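Side-chain contact in CalS13 (Micromonospora echinospora, PDB 4ZAS), which is a sugar aminotransferase that probably uses pyridoxal phosphate to transfer an amino group to a nucleotide-linked keto sugar: residues E64-S69 and S283-V288. Residues are numbered along the deposited sequence; the frame is centred on the assembly and turned at random.
Sequences EAAVGS and SNLERV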
loop_
_atom_site.group_PDB
_atom_site.type_symbol
_atom_site.label_atom_id
_atom_site.label_comp_id
_atom_site.label_asym_id
_atom_site.label_seq_id
_atom_site.Cartn_x
_atom_site.Cartn_y
_atom_site.Cartn_z
ATOM N N GLU A 64 10.589 1.725 14.598
ATOM C CA GLU A 64 10.378 3.172 14.457
ATOM C C GLU A 64 11.215 3.967 15.464
ATOM O O GLU A 64 11.734 5.037 15.146
ATOM C CB GLU A 64 8.896 3.527 14.619
ATOM C CG GLU A 64 7.984 3.059 13.485
ATOM C CD GLU A 64 6.509 3.323 13.792
ATOM O OE1 GLU A 64 6.194 3.549 14.981
ATOM O OE2 GLU A 64 5.668 3.297 12.858
ATOM N N ALA A 65 11.322 3.461 16.684
ATOM C CA ALA A 65 12.139 4.119 17.696
ATOM C C ALA A 65 13.620 4.102 17.323
ATOM O O ALA A 65 14.309 5.112 17.459
ATOM C CB ALA A 65 11.935 3.465 19.057
ATOM N N ALA A 66 14.092 2.959 16.831
ATOM C CA ALA A 66 15.503 2.785 16.472
ATOM C C ALA A 66 15.882 3.697 15.324
ATOM O O ALA A 66 16.952 4.307 15.337
ATOM C CB ALA A 66 15.790 1.356 16.113
ATOM N N VAL A 67 15.011 3.770 14.322
ATOM C CA VAL A 67 15.223 4.697 13.224
ATOM C C VAL A 67 15.280 6.127 13.771
ATOM O O VAL A 67 16.169 6.912 13.418
ATOM C CB VAL A 67 14.134 4.565 12.152
ATOM C CG1 VAL A 67 14.244 5.709 11.190
ATOM C CG2 VAL A 67 14.282 3.253 11.395
ATOM N N GLY A 68 14.319 6.453 14.637
ATOM C CA GLY A 68 14.223 7.778 15.213
ATOM C C GLY A 68 15.477 8.136 15.981
ATOM O O GLY A 68 15.960 9.274 15.935
ATOM N N SER A 69 16.029 7.138 16.656
ATOM C CA SER A 69 17.187 7.340 17.503
ATOM C C SER A 69 18.411 7.669 16.651
ATOM O O SER A 69 19.240 8.485 17.040
ATOM C CB SER A 69 17.439 6.089 18.346
ATOM O OG SER A 69 18.408 6.326 19.348
ATOM N N SER A 283 16.954 -6.026 12.143
ATOM C CA SER A 283 18.146 -6.798 11.804
ATOM C C SER A 283 19.105 -6.005 10.951
ATOM O O SER A 283 20.309 -5.944 11.224
ATOM C CB SER A 283 17.791 -8.080 11.047
ATOM O OG SER A 283 17.609 -9.169 11.922
ATOM N N ASN A 284 18.564 -5.394 9.910
ATOM C CA ASN A 284 19.422 -4.768 8.936
ATOM C C ASN A 284 19.976 -3.458 9.443
ATOM O O ASN A 284 21.001 -2.994 8.940
ATOM C CB ASN A 284 18.676 -4.582 7.623
ATOM C CG ASN A 284 18.516 -5.886 6.883
ATOM O OD1 ASN A 284 19.325 -6.800 7.046
ATOM N ND2 ASN A 284 17.474 -5.990 6.075
ATOM N N LEU A 285 19.339 -2.880 10.459
ATOM C CA LEU A 285 19.895 -1.673 11.060
ATOM C C LEU A 285 21.270 -1.950 11.663
ATOM O O LEU A 285 22.136 -1.068 11.699
ATOM C CB LEU A 285 18.972 -1.099 12.121
ATOM C CG LEU A 285 17.875 -0.213 11.549
ATOM C CD1 LEU A 285 16.920 0.192 12.666
ATOM C CD2 LEU A 285 18.420 0.991 10.839
ATOM N N GLU A 286 21.471 -3.184 12.115
ATOM C CA GLU A 286 22.733 -3.576 12.730
ATOM C C GLU A 286 23.883 -3.644 11.730
ATOM O O GLU A 286 25.037 -3.670 12.130
ATOM C CB GLU A 286 22.596 -4.944 13.394
ATOM C CG GLU A 286 21.677 -4.991 14.589
ATOM C CD GLU A 286 21.485 -6.414 15.089
ATOM O OE1 GLU A 286 21.451 -7.338 14.244
ATOM O OE2 GLU A 286 21.375 -6.614 16.319
ATOM N N ARG A 287 23.577 -3.724 10.437
ATOM C CA ARG A 287 24.638 -3.914 9.464
ATOM C C ARG A 287 24.783 -2.750 8.485
ATOM O O ARG A 287 25.741 -2.687 7.716
ATOM C CB ARG A 287 24.404 -5.227 8.712
ATOM C CG ARG A 287 24.506 -6.401 9.662
ATOM C CD ARG A 287 24.934 -7.690 9.019
ATOM N NE ARG A 287 25.191 -8.706 10.044
ATOM C CZ ARG A 287 26.349 -8.881 10.675
ATOM N NH1 ARG A 287 27.388 -8.099 10.411
ATOM N NH2 ARG A 287 26.464 -9.840 11.587
ATOM N N VAL A 288 23.839 -1.822 8.509
ATOM C CA VAL A 288 23.756 -0.869 7.415
ATOM C C VAL A 288 24.908 0.133 7.465
ATOM O O VAL A 288 25.330 0.611 6.423
ATOM C CB VAL A 288 22.368 -0.164 7.377
ATOM C CG1 VAL A 288 22.133 0.732 8.586
ATOM C CG2 VAL A 288 22.186 0.592 6.073
#
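Leu-285 of helix 275-305 reaches across to helix 58-71 and puts one methyl, CD1, against two consecutive residues, Ala-66 and Val-67. In the tighter approach Leu-285 CD1 comes in nearly along its own CG-CD1 bond and meets the flank of the Ala-66 methyl, 3.8 Å from Ala-66 CB. Val-67 CG2 lies 4.2 Å from Leu-285 CD1, to one side of the CG-CD1 bond, a looser contact. The two partners subtend about 80° at CD1, and the one methyl touches both residues at once. The outstretched leucine accounts for this reach: CD1 is anti to CA (chi2 174°), so the methyl is carried far from its own backbone. Val-67 offers one methyl, CG2; CG1, anti to the backbone N (chi1 169°), points away from the leucine. Across the two segments the nearest CA atoms are those of Val-67 and Leu-285, 8.2 Å apart. The join is small and wholly apolar, burying 95 Å² in all.

Leu-285 also touches Tyr-63 on helix 58-71 and Trp-198 and Leu-224 in loops. About a quarter turn round helix 275-305, Asn-284 hydrogen-bonds to the backbone N of Ser-38 and the carbonyl O of Thr-225 and packs on helix 41-49. Glu-64, facing away from the leucine, ties helix 58-71 to Arg-247 and to Ser-78 in strand 76-79, an outermost strand of the seven-stranded mixed sheet characteristic of the large domain of fold-type I aminotransferases.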